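Local coordinates for protein aspartate aminotransferase (Thermotoga maritima, PDB 1O4S) that catalyses the reversible, pyridoxal-phosphate-dependent transfer of an amino group from L-aspartate to 2-oxoglutarate, giving oxaloacetate and L-glutamate, and works as a homodimer, at residues Lys97-Asp102 / Glu233-Ile238. Residues are numbered along the deposited sequence; the frame is centred on the assembly and turned at random.
Sequences KDISPD and EGFDRI
No hydrogen bond links 97-102 to 233-238, whose nearest CA atoms, K97 CA and G234 CA, stand 7.8 Å apart; the contact is carried mainly by the side chains of K97, I99 and F235. The case illustrates how loops from distant parts of a sequence can meet around one aromatic ring. F235 reaches from its loop toward K97, and two aliphatic groups meet the CE1–CZ end of its ring obliquely. I99 comes across it at about a right angle: its chi2 of -172° extends the CG1 branch, so that CD1 lies 3.9 Å from F235 CZ. K97 passes the same end of the ring with its methylene chain, K97 CD lying 4.1 Å from F235 CE1. That chain is extended as far as CE and bends at chi4 (-81°), which brings NZ to 3.9 Å from E233 CA. There the ammonium group hydrogen-bonds to S232 O, so an aliphatic stem crosses the ring obliquely while the charged tip bonds to a backbone carbonyl. A type I turn from F235 to I238, closed by I238 N to F235 O at 3.2 Å, leads into strand 238-243. I259 touches both I99 and F235, and helix 81-95 packs on I99 through A88 and I91. The contact thus joins the loops entering strands 104-107 and 238-243, which flank strand 256-259 in the seven-stranded mixed sheet of the large, cofactor-binding domain characteristic of class I aminotransferases.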
loop_
_atom_site.group_PDB
_atom_site.type_symbol
_atom_site.label_atom_id
_atom_site.label_comp_id
_atom_site.label_asym_id
_atom_site.label_seq_id
_atom_site.Cartn_x
_atom_site.Cartn_y
_atom_site.Cartn_z
ATOM N N LYS B 97 23.171 2.911 -18.343
ATOM C CA LYS B 97 23.497 3.266 -16.958
ATOM C C LYS B 97 23.815 1.995 -16.156
ATOM O O LYS B 97 23.323 0.904 -16.471
ATOM C CB LYS B 97 22.312 3.978 -16.306
ATOM C CG LYS B 97 21.846 5.196 -17.082
ATOM C CD LYS B 97 20.886 6.060 -16.290
ATOM C CE LYS B 97 20.457 7.256 -17.114
ATOM N NZ LYS B 97 21.448 8.332 -17.102
ATOM N N ASP B 98 24.653 2.142 -15.139
ATOM C CA ASP B 98 24.986 1.070 -14.220
ATOM C C ASP B 98 24.036 1.277 -13.042
ATOM O O ASP B 98 24.290 2.080 -12.150
ATOM C CB ASP B 98 26.469 1.188 -13.795
ATOM C CG ASP B 98 27.056 -0.121 -13.247
ATOM O OD1 ASP B 98 26.284 -1.013 -12.826
ATOM O OD2 ASP B 98 28.297 -0.342 -13.203
ATOM N N ILE B 99 22.897 0.608 -13.088
ATOM C CA ILE B 99 21.948 0.630 -11.988
ATOM C C ILE B 99 22.140 -0.616 -11.090
ATOM O O ILE B 99 22.067 -1.755 -11.545
ATOM C CB ILE B 99 20.528 0.733 -12.532
ATOM C CG1 ILE B 99 20.468 1.841 -13.586
ATOM C CG2 ILE B 99 19.534 1.022 -11.411
ATOM C CD1 ILE B 99 19.060 2.178 -14.063
ATOM N N SER B 100 22.400 -0.378 -9.809
ATOM C CA SER B 100 22.418 -1.417 -8.787
ATOM C C SER B 100 20.987 -1.839 -8.362
ATOM O O SER B 100 20.085 -1.030 -8.346
ATOM C CB SER B 100 23.238 -0.913 -7.603
ATOM O OG SER B 100 23.093 -1.716 -6.462
ATOM N N PRO B 101 20.772 -3.107 -8.013
ATOM C CA PRO B 101 19.467 -3.556 -7.488
ATOM C C PRO B 101 19.052 -2.796 -6.209
ATOM O O PRO B 101 17.862 -2.628 -5.936
ATOM C CB PRO B 101 19.699 -5.038 -7.174
ATOM C CG PRO B 101 20.942 -5.420 -7.926
ATOM C CD PRO B 101 21.754 -4.206 -8.052
ATOM N N ASP B 102 20.047 -2.332 -5.450
ATOM C CA ASP B 102 19.810 -1.519 -4.251
ATOM C C ASP B 102 19.338 -0.078 -4.551
ATOM O O ASP B 102 19.026 0.666 -3.625
ATOM C CB ASP B 102 21.055 -1.529 -3.357
ATOM C CG ASP B 102 21.297 -2.914 -2.698
ATOM O OD1 ASP B 102 22.453 -3.131 -2.206
ATOM O OD2 ASP B 102 20.415 -3.863 -2.665
ATOM N N GLU B 233 22.756 12.078 -16.068
ATOM C CA GLU B 233 23.778 11.107 -15.677
ATOM C C GLU B 233 23.543 10.949 -14.179
ATOM O O GLU B 233 23.454 11.964 -13.439
ATOM C CB GLU B 233 25.210 11.622 -15.887
ATOM C CG GLU B 233 25.657 11.866 -17.329
ATOM C CD GLU B 233 26.839 12.832 -17.419
ATOM O OE1 GLU B 233 27.399 13.229 -16.356
ATOM O OE2 GLU B 233 27.212 13.209 -18.561
ATOM N N GLY B 234 23.453 9.713 -13.715
ATOM C CA GLY B 234 23.299 9.478 -12.291
ATOM C C GLY B 234 21.939 9.857 -11.734
ATOM O O GLY B 234 21.092 10.466 -12.400
ATOM N N PHE B 235 21.733 9.497 -10.480
ATOM C CA PHE B 235 20.416 9.616 -9.881
ATOM C C PHE B 235 20.412 10.561 -8.684
ATOM O O PHE B 235 19.472 10.537 -7.888
ATOM C CB PHE B 235 19.909 8.219 -9.475
ATOM C CG PHE B 235 19.424 7.379 -10.623
ATOM C CD1 PHE B 235 20.267 6.479 -11.254
ATOM C CD2 PHE B 235 18.113 7.466 -11.058
ATOM C CE1 PHE B 235 19.804 5.693 -12.330
ATOM C CE2 PHE B 235 17.649 6.699 -12.093
ATOM C CZ PHE B 235 18.496 5.801 -12.736
ATOM N N ASP B 236 21.423 11.429 -8.562
ATOM C CA ASP B 236 21.545 12.288 -7.363
ATOM C C ASP B 236 20.312 13.145 -7.121
ATOM O O ASP B 236 19.903 13.371 -5.966
ATOM C CB ASP B 236 22.788 13.169 -7.416
ATOM C CG ASP B 236 24.029 12.433 -6.959
ATOM O OD1 ASP B 236 25.141 13.004 -7.129
ATOM O OD2 ASP B 236 23.977 11.288 -6.415
ATOM N N ARG B 237 19.723 13.591 -8.226
ATOM C CA ARG B 237 18.552 14.432 -8.203
ATOM C C ARG B 237 17.425 13.845 -9.040
ATOM O O ARG B 237 16.501 14.541 -9.392
ATOM C CB ARG B 237 18.948 15.827 -8.686
ATOM C CG ARG B 237 19.751 16.616 -7.646
ATOM C CD ARG B 237 20.563 17.769 -8.218
ATOM N NE ARG B 237 21.993 17.445 -8.423
ATOM C CZ ARG B 237 22.542 16.960 -9.550
ATOM N NH1 ARG B 237 21.806 16.718 -10.645
ATOM N NH2 ARG B 237 23.854 16.714 -9.582
ATOM N N ILE B 238 17.472 12.549 -9.321
ATOM C CA ILE B 238 16.430 11.914 -10.140
ATOM C C ILE B 238 15.704 10.836 -9.372
ATOM O O ILE B 238 16.337 9.966 -8.798
ATOM C CB ILE B 238 17.034 11.281 -11.403
ATOM C CG1 ILE B 238 17.856 12.305 -12.202
ATOM C CG2 ILE B 238 15.931 10.639 -12.265
ATOM C CD1 ILE B 238 17.043 13.447 -12.796
#